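Local coordinates for glutaminase 1 (Escherichia coli, PDB 1U60), which catalyses the hydrolysis of L-glutamine to L-glutamate and ammonium as a serine-type glutaminase related to the beta-lactamases, at residues G248-R253 with K294-V299; S68-L73 with A206-T211; Y233-M238 with V269-M274. One frame throughout, in Å; residues are numbered along the deposited sequence.

Interaction 1. Residues G248-R253 with K294-V299; sequences GDWAYR and KMVASV. With EDO (1,2-ethanediol), chain E.
Trp-250 is the residue of helix 247-253 that reaches across to helix 290-303, with the far rim of its six-membered ring. Its CG lies anti to the backbone N (chi1 -173°), which sends the indole outward from its helix until CH2 stops 3.8 Å from CG1 of Val-296. CZ2 stands nearly as close to the same CG1, at 3.9 Å, so the methyl group sits at the ring edge, in its plane, rather than over a face. The two side chains meet at about a right angle. Both helices pack on the same face of the five-stranded antiparallel sheet of the beta-lactamase-like fold: Trp-250 and Val-296 share Ile-266 beneath them, and the indole NE1 makes a weak hydrogen bond to Leu-256 O. Farther along, CE2 of Tyr-252 lies over one face of the Arg-253 guanidinium, toward its rim, with NE at the tyrosine ring edge. In the second subunit, Pro-82 O is hydrogen-bonded to Tyr-252 OH and Gln-86 OE1 to Arg-253 NE. On helix 290-303, exposed Lys-294, its chain bent at chi2 and chi4, donates from NZ to O2 of 1,2-ethanediol at 3.2 Å, a ligand probably left by crystallisation.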
loop_
_atom_site.group_PDB
_atom_site.type_symbol
_atom_site.label_atom_id
_atom_site.label_comp_id
_atom_site.label_asym_id
_atom_site.label_seq_id
_atom_site.Cartn_x
_atom_site.Cartn_y
_atom_site.Cartn_z
ATOM N N GLY A 248 3.945 -0.467 5.450
ATOM C CA GLY A 248 4.742 0.239 4.468
ATOM C C GLY A 248 6.165 -0.290 4.396
ATOM O O GLY A 248 6.753 -0.439 3.299
ATOM N N ASP A 249 6.713 -0.555 5.557
ATOM C CA ASP A 249 8.068 -1.176 5.638
ATOM C C ASP A 249 8.130 -2.512 4.936
ATOM O O ASP A 249 9.082 -2.825 4.234
ATOM C CB ASP A 249 8.492 -1.305 7.100
ATOM C CG ASP A 249 8.555 0.011 7.770
ATOM O OD1 ASP A 249 9.351 0.852 7.309
ATOM O OD2 ASP A 249 7.798 0.320 8.707
ATOM N N TRP A 250 7.113 -3.338 5.173
ATOM C CA TRP A 250 6.940 -4.551 4.422
ATOM C C TRP A 250 6.800 -4.368 2.919
ATOM O O TRP A 250 7.449 -5.059 2.127
ATOM C CB TRP A 250 5.739 -5.318 4.984
ATOM C CG TRP A 250 5.552 -6.680 4.402
ATOM C CD1 TRP A 250 4.709 -7.026 3.390
ATOM C CD2 TRP A 250 6.220 -7.895 4.799
ATOM N NE1 TRP A 250 4.797 -8.374 3.122
ATOM C CE2 TRP A 250 5.740 -8.926 3.958
ATOM C CE3 TRP A 250 7.205 -8.204 5.735
ATOM C CZ2 TRP A 250 6.170 -10.235 4.071
ATOM C CZ3 TRP A 250 7.641 -9.503 5.837
ATOM C CH2 TRP A 250 7.101 -10.516 5.026
ATOM N N ALA A 251 5.974 -3.425 2.495
ATOM C CA ALA A 251 5.904 -3.144 1.061
ATOM C C ALA A 251 7.242 -2.718 0.454
ATOM O O ALA A 251 7.603 -3.116 -0.643
ATOM C CB ALA A 251 4.863 -2.075 0.800
ATOM N N TYR A 252 7.990 -1.902 1.211
ATOM C CA TYR A 252 9.283 -1.342 0.818
ATOM C C TYR A 252 10.342 -2.435 0.684
ATOM O O TYR A 252 11.089 -2.467 -0.263
ATOM C CB TYR A 252 9.656 -0.348 1.884
ATOM C CG TYR A 252 10.832 0.563 1.632
ATOM C CD1 TYR A 252 10.691 1.698 0.900
ATOM C CD2 TYR A 252 12.064 0.311 2.231
ATOM C CE1 TYR A 252 11.732 2.562 0.689
ATOM C CE2 TYR A 252 13.142 1.171 2.028
ATOM C CZ TYR A 252 12.955 2.313 1.298
ATOM O OH TYR A 252 14.026 3.153 1.105
ATOM N N ARG A 253 10.373 -3.359 1.633
ATOM C CA ARG A 253 11.390 -4.417 1.670
ATOM C C ARG A 253 11.090 -5.692 0.919
ATOM O O ARG A 253 11.990 -6.276 0.300
ATOM C CB ARG A 253 11.716 -4.727 3.137
ATOM C CG ARG A 253 12.513 -3.583 3.830
ATOM C CD ARG A 253 13.964 -3.438 3.318
ATOM N NE ARG A 253 14.651 -2.268 3.844
ATOM C CZ ARG A 253 15.808 -1.793 3.333
ATOM N NH1 ARG A 253 16.437 -2.389 2.326
ATOM N NH2 ARG A 253 16.360 -0.748 3.856
ATOM N N LYS A 294 11.087 -12.621 8.725
ATOM C CA LYS A 294 12.375 -12.835 8.073
ATOM C C LYS A 294 12.331 -14.074 7.179
ATOM O O LYS A 294 12.863 -14.057 6.097
ATOM C CB LYS A 294 13.526 -12.902 9.124
ATOM C CG LYS A 294 13.834 -11.535 9.723
ATOM C CD LYS A 294 14.563 -10.525 8.766
ATOM C CE LYS A 294 14.343 -9.036 9.230
ATOM N NZ LYS A 294 15.549 -8.398 9.846
ATOM N N MET A 295 11.663 -15.135 7.614
ATOM C CA MET A 295 11.630 -16.353 6.828
ATOM C C MET A 295 10.785 -16.143 5.537
ATOM O O MET A 295 11.162 -16.602 4.476
ATOM C CB MET A 295 11.106 -17.538 7.662
ATOM C CG MET A 295 12.184 -18.028 8.646
ATOM S SD MET A 295 11.622 -19.549 9.506
ATOM C CE MET A 295 10.532 -18.981 10.554
ATOM N N VAL A 296 9.632 -15.474 5.638
ATOM C CA VAL A 296 8.827 -15.184 4.448
ATOM C C VAL A 296 9.579 -14.249 3.495
ATOM O O VAL A 296 9.616 -14.508 2.280
ATOM C CB VAL A 296 7.467 -14.589 4.821
ATOM C CG1 VAL A 296 6.771 -14.046 3.598
ATOM C CG2 VAL A 296 6.551 -15.670 5.533
ATOM N N ALA A 297 10.158 -13.174 4.035
ATOM C CA ALA A 297 10.949 -12.266 3.216
ATOM C C ALA A 297 12.077 -12.995 2.507
ATOM O O ALA A 297 12.381 -12.745 1.348
ATOM C CB ALA A 297 11.501 -11.122 4.080
ATOM N N SER A 298 12.730 -13.916 3.228
ATOM C CA SER A 298 13.831 -14.674 2.645
ATOM C C SER A 298 13.395 -15.511 1.435
ATOM O O SER A 298 14.005 -15.478 0.380
ATOM C CB SER A 298 14.471 -15.575 3.700
ATOM O OG SER A 298 15.498 -16.355 3.070
ATOM N N VAL A 299 12.284 -16.247 1.557
ATOM C CA VAL A 299 11.800 -17.040 0.460
ATOM C C VAL A 299 11.514 -16.129 -0.746
ATOM O O VAL A 299 11.922 -16.418 -1.888
ATOM C CB VAL A 299 10.545 -17.843 0.872
ATOM C CG1 VAL A 299 9.886 -18.578 -0.356
ATOM C CG2 VAL A 299 10.874 -18.874 1.958
HETATM C C1 EDO E . 14.177 -5.934 12.709
HETATM O O1 EDO E . 14.149 -5.299 13.981
HETATM C C2 EDO E . 13.952 -4.921 11.603
HETATM O O2 EDO E . 14.166 -5.606 10.390
#

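Interaction 2. Residues S68-L73 with A206-T211; sequences SKVCTL and ATLGAT
No flat group takes part where Val-70 and Cys-71 meet Leu-208, so there is neither a ring face nor an edge to assign: the partners are methyl groups and one sulfur. The two methyls of Leu-208 divide the work. CD2 lies 4.1 Å from SG of Cys-71, and CD1 is 4.5 Å from CG1 of Val-70, a looser touch. A chi1 of 165° swings the fork of Leu-208 out to the opposite helix, where it spans the two neighbouring residues. The CA atoms of Cys-71 and Leu-208 remain 8.4 Å apart, and no hydrogen bond links the segments. The Ser-x-x-Lys sequence, Ser-66 to Lys-69, as in serine beta-lactamases, runs into helix 68-80, which carries its lysine. Lys-69 NZ is hydrogen-bonded to Leu-115 O and to Tyr-244 OH and Asn-117 OD1, both on residues predicted to bind substrate, whereas Val-70 and Cys-71 carry the packing toward helix 202-213. Leu-146 of helix 132-147 touches both Cys-71 and Leu-208. From helix 202-213, Ala-206, Thr-207 and Ala-210 rest on Val-46 of strand 42-47.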
loop_
_atom_site.group_PDB
_atom_site.type_symbol
_atom_site.label_atom_id
_atom_site.label_comp_id
_atom_site.label_asym_id
_atom_site.label_seq_id
_atom_site.Cartn_x
_atom_site.Cartn_y
_atom_site.Cartn_z
ATOM N N SER A 68 -7.470 -14.011 10.684
ATOM C CA SER A 68 -8.892 -14.212 10.414
ATOM C C SER A 68 -9.560 -13.028 9.678
ATOM O O SER A 68 -10.526 -13.245 8.944
ATOM C CB SER A 68 -9.621 -14.446 11.731
ATOM O OG SER A 68 -9.674 -13.267 12.500
ATOM N N LYS A 69 -9.005 -11.813 9.816
ATOM C CA LYS A 69 -9.542 -10.604 9.165
ATOM C C LYS A 69 -9.587 -10.778 7.644
ATOM O O LYS A 69 -10.504 -10.282 6.971
ATOM C CB LYS A 69 -8.773 -9.352 9.558
ATOM C CG LYS A 69 -8.731 -9.114 11.065
ATOM C CD LYS A 69 -7.806 -7.907 11.365
ATOM C CE LYS A 69 -7.861 -7.492 12.826
ATOM N NZ LYS A 69 -6.743 -6.491 13.072
ATOM N N VAL A 70 -8.617 -11.531 7.100
ATOM C CA VAL A 70 -8.523 -11.691 5.642
ATOM C C VAL A 70 -9.698 -12.576 5.213
ATOM O O VAL A 70 -10.342 -12.333 4.171
ATOM C CB VAL A 70 -7.164 -12.292 5.239
ATOM C CG1 VAL A 70 -7.163 -12.693 3.773
ATOM C CG2 VAL A 70 -6.052 -11.340 5.556
ATOM N N CYS A 71 -9.960 -13.630 5.990
ATOM C CA CYS A 71 -11.008 -14.576 5.597
ATOM C C CYS A 71 -12.409 -13.949 5.665
ATOM O O CYS A 71 -13.248 -14.173 4.813
ATOM C CB CYS A 71 -10.996 -15.825 6.466
ATOM S SG CYS A 71 -9.375 -16.664 6.588
ATOM N N THR A 72 -12.668 -13.158 6.701
ATOM C CA THR A 72 -13.992 -12.576 6.816
ATOM C C THR A 72 -14.172 -11.484 5.775
ATOM O O THR A 72 -15.310 -11.265 5.241
ATOM C CB THR A 72 -14.170 -12.086 8.270
ATOM O OG1 THR A 72 -14.340 -13.262 9.112
ATOM C CG2 THR A 72 -15.421 -11.201 8.432
ATOM N N LEU A 73 -13.089 -10.756 5.480
ATOM C CA LEU A 73 -13.126 -9.795 4.397
ATOM C C LEU A 73 -13.522 -10.511 3.102
ATOM O O LEU A 73 -14.306 -10.003 2.290
ATOM C CB LEU A 73 -11.767 -9.109 4.242
ATOM C CG LEU A 73 -11.574 -8.224 3.024
ATOM C CD1 LEU A 73 -12.727 -7.167 2.996
ATOM C CD2 LEU A 73 -10.205 -7.569 2.960
ATOM N N ALA A 206 -0.216 -21.053 4.483
ATOM C CA ALA A 206 0.260 -20.935 3.117
ATOM C C ALA A 206 -0.789 -21.293 2.101
ATOM O O ALA A 206 -0.808 -20.740 1.016
ATOM C CB ALA A 206 1.543 -21.743 2.887
ATOM N N THR A 207 -1.702 -22.209 2.462
ATOM C CA THR A 207 -2.809 -22.558 1.596
ATOM C C THR A 207 -3.798 -21.409 1.412
ATOM O O THR A 207 -4.267 -21.179 0.310
ATOM C CB THR A 207 -3.520 -23.789 2.162
ATOM O OG1 THR A 207 -2.610 -24.901 2.228
ATOM C CG2 THR A 207 -4.630 -24.202 1.233
ATOM N N LEU A 208 -4.122 -20.696 2.502
ATOM C CA LEU A 208 -4.915 -19.466 2.410
ATOM C C LEU A 208 -4.255 -18.549 1.388
ATOM O O LEU A 208 -4.939 -18.034 0.487
ATOM C CB LEU A 208 -5.004 -18.787 3.758
ATOM C CG LEU A 208 -5.500 -17.309 3.810
ATOM C CD1 LEU A 208 -6.879 -17.124 3.181
ATOM C CD2 LEU A 208 -5.504 -16.761 5.210
ATOM N N GLY A 209 -2.947 -18.374 1.496
ATOM C CA GLY A 209 -2.209 -17.574 0.521
ATOM C C GLY A 209 -2.313 -18.068 -0.916
ATOM O O GLY A 209 -2.462 -17.265 -1.835
ATOM N N ALA A 210 -2.225 -19.390 -1.098
ATOM C CA ALA A 210 -2.249 -19.999 -2.390
ATOM C C ALA A 210 -3.651 -19.904 -3.019
ATOM O O ALA A 210 -3.781 -19.733 -4.217
ATOM C CB ALA A 210 -1.811 -21.412 -2.320
ATOM N N THR A 211 -4.678 -19.938 -2.199
ATOM C CA THR A 211 -6.033 -19.771 -2.695
ATOM C C THR A 211 -6.175 -18.363 -3.274
ATOM O O THR A 211 -6.740 -18.176 -4.362
ATOM C CB THR A 211 -7.047 -20.047 -1.600
ATOM O OG1 THR A 211 -6.942 -21.429 -1.166
ATOM C CG2 THR A 211 -8.452 -19.805 -2.145
#

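Interaction 3. Residues Y233-M238 with V269-M274; sequences YILAEM and VVPGVM
Val-269, near the end of strand 265-270, meets two residues of helix 231-241 that lie nearly one turn apart. Its CB is 3.9 Å from CD2 of Leu-235, and CG2 reaches the same methyl at an equal distance. CG1 lies across both methyls, 4.0 Å from CD2 and 4.1 Å from CD1 of Leu-235. The isopropyl group thus fits against the leucine fork, the two side chains crossing at about a right angle. CG2 also touches the terminal CE of Met-238 at 4.1 Å, brought there by the bend at chi3 (67°) in an otherwise extended thioether chain. Val-270 turns its side chain away from the helix, toward Tyr-305, and its O accepts from both Val-273 N and Met-274 N. Pro-271 turns back to the helix and sets its ring CG 4.2 Å from CD1 of Leu-235. Gly-272 follows with a positive phi (81°) and lets the chain reverse between strands 265-270 and 274-279. Val-273 and Met-274 both face Val-270 in a classic beta bulge beside the turn of this hairpin. The second subunit joins in, its Phe-308 packing on Leu-235 and its Val-307 on Pro-271. Across the helix and the hairpin every contact is between carbons, without a hydrogen bond or charge pair, so the fit probably rests on the shapes of methyl groups and the proline ring, and on burial of apolar surface, rather than on directional bonds.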
loop_
_atom_site.group_PDB
_atom_site.type_symbol
_atom_site.label_atom_id
_atom_site.label_comp_id
_atom_site.label_asym_id
_atom_site.label_seq_id
_atom_site.Cartn_x
_atom_site.Cartn_y
_atom_site.Cartn_z
ATOM N N TYR A 233 -9.037 -6.952 -4.449
ATOM C CA TYR A 233 -9.472 -6.054 -3.380
ATOM C C TYR A 233 -8.902 -6.533 -2.054
ATOM O O TYR A 233 -8.509 -5.750 -1.202
ATOM C CB TYR A 233 -10.988 -6.049 -3.284
ATOM C CG TYR A 233 -11.668 -5.500 -4.529
ATOM C CD1 TYR A 233 -11.606 -4.134 -4.841
ATOM C CD2 TYR A 233 -12.380 -6.344 -5.380
ATOM C CE1 TYR A 233 -12.215 -3.648 -5.964
ATOM C CE2 TYR A 233 -13.006 -5.858 -6.490
ATOM C CZ TYR A 233 -12.906 -4.515 -6.795
ATOM O OH TYR A 233 -13.551 -4.033 -7.896
ATOM N N ILE A 234 -8.919 -7.846 -1.885
ATOM C CA ILE A 234 -8.371 -8.457 -0.634
ATOM C C ILE A 234 -6.878 -8.161 -0.509
ATOM O O ILE A 234 -6.380 -7.741 0.541
ATOM C CB ILE A 234 -8.571 -9.932 -0.592
ATOM C CG1 ILE A 234 -10.044 -10.266 -0.602
ATOM C CG2 ILE A 234 -7.878 -10.525 0.623
ATOM C CD1 ILE A 234 -10.292 -11.708 -0.941
ATOM N N LEU A 235 -6.163 -8.379 -1.583
ATOM C CA LEU A 235 -4.724 -8.127 -1.611
ATOM C C LEU A 235 -4.349 -6.657 -1.460
ATOM O O LEU A 235 -3.343 -6.349 -0.815
ATOM C CB LEU A 235 -4.128 -8.698 -2.912
ATOM C CG LEU A 235 -4.269 -10.227 -3.117
ATOM C CD1 LEU A 235 -3.545 -10.688 -4.321
ATOM C CD2 LEU A 235 -3.802 -11.038 -1.876
ATOM N N ALA A 236 -5.159 -5.756 -2.020
ATOM C CA ALA A 236 -4.932 -4.333 -1.857
ATOM C C ALA A 236 -5.057 -3.960 -0.386
ATOM O O ALA A 236 -4.192 -3.245 0.162
ATOM C CB ALA A 236 -5.911 -3.521 -2.667
ATOM N N GLU A 237 -6.096 -4.462 0.266
ATOM C CA GLU A 237 -6.287 -4.173 1.685
ATOM C C GLU A 237 -5.095 -4.685 2.503
ATOM O O GLU A 237 -4.616 -3.965 3.415
ATOM C CB GLU A 237 -7.592 -4.789 2.201
ATOM C CG GLU A 237 -8.913 -4.209 1.596
ATOM C CD GLU A 237 -9.445 -2.925 2.161
ATOM O OE1 GLU A 237 -8.685 -2.135 2.804
ATOM O OE2 GLU A 237 -10.694 -2.675 1.928
ATOM N N MET A 238 -4.624 -5.889 2.183
ATOM C CA MET A 238 -3.455 -6.457 2.836
ATOM C C MET A 238 -2.221 -5.557 2.602
ATOM O O MET A 238 -1.477 -5.291 3.554
ATOM C CB MET A 238 -3.177 -7.866 2.334
ATOM C CG MET A 238 -4.195 -8.911 2.885
ATOM S SD MET A 238 -4.147 -10.484 2.008
ATOM C CE MET A 238 -2.527 -11.100 2.472
ATOM N N VAL A 269 1.337 -13.238 -0.261
ATOM C CA VAL A 269 0.784 -13.772 -1.508
ATOM C C VAL A 269 1.601 -13.282 -2.687
ATOM O O VAL A 269 1.821 -12.095 -2.834
ATOM C CB VAL A 269 -0.687 -13.309 -1.666
ATOM C CG1 VAL A 269 -1.253 -13.864 -2.977
ATOM C CG2 VAL A 269 -1.466 -13.766 -0.458
ATOM N N VAL A 270 1.995 -14.209 -3.567
ATOM C CA VAL A 270 2.581 -13.894 -4.864
ATOM C C VAL A 270 1.466 -14.089 -5.909
ATOM O O VAL A 270 1.119 -15.234 -6.243
ATOM C CB VAL A 270 3.831 -14.772 -5.199
ATOM C CG1 VAL A 270 4.491 -14.287 -6.479
ATOM C CG2 VAL A 270 4.848 -14.713 -4.063
ATOM N N PRO A 271 0.841 -13.005 -6.367
ATOM C CA PRO A 271 -0.333 -13.120 -7.244
ATOM C C PRO A 271 0.013 -13.977 -8.474
ATOM O O PRO A 271 1.043 -13.770 -9.159
ATOM C CB PRO A 271 -0.634 -11.646 -7.633
ATOM C CG PRO A 271 -0.054 -10.842 -6.578
ATOM C CD PRO A 271 1.192 -11.596 -6.133
ATOM N N GLY A 272 -0.840 -14.949 -8.738
ATOM C CA GLY A 272 -0.639 -15.892 -9.830
ATOM C C GLY A 272 0.310 -17.050 -9.594
ATOM O O GLY A 272 0.437 -17.919 -10.466
ATOM N N VAL A 273 0.966 -17.107 -8.433
ATOM C CA VAL A 273 2.104 -18.008 -8.290
ATOM C C VAL A 273 2.047 -18.889 -7.050
ATOM O O VAL A 273 2.069 -20.110 -7.157
ATOM C CB VAL A 273 3.430 -17.241 -8.341
ATOM C CG1 VAL A 273 4.646 -18.219 -8.215
ATOM C CG2 VAL A 273 3.533 -16.427 -9.639
ATOM N N MET A 274 1.967 -18.294 -5.871
ATOM C CA MET A 274 2.076 -19.064 -4.630
ATOM C C MET A 274 1.675 -18.290 -3.389
ATOM O O MET A 274 1.616 -17.064 -3.381
ATOM C CB MET A 274 3.520 -19.575 -4.437
ATOM C CG MET A 274 4.537 -18.457 -4.218
ATOM S SD MET A 274 6.170 -19.044 -3.788
ATOM C CE MET A 274 6.520 -20.057 -5.228
#

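Interactions 2 and 3, with centres 10 Å apart, touch directly: Val-70 CG1 lies 3.9 Å from Ile-234 CG2, and Val-70 CG2 lies 4.1 Å from Met-238 CG. Helix 231-241 thus packs on helix 68-80 while its Leu-235 and Met-238 face the hairpin. Interaction 1 stands apart, with its nearest atoms about 5 Å from interaction 3 and about 8 Å from interaction 2. Tyr-244, a predicted substrate-binding residue, lies between helices 231-241 and 247-253 in sequence, its side chain about 8 Å from that of Val-70 and about 10 Å from those of Trp-250 and Met-238. Tyr-252 of interaction 1 meets the ring of Tyr-233 of the second subunit, joining interactions 1 and 3 across the subunit interface.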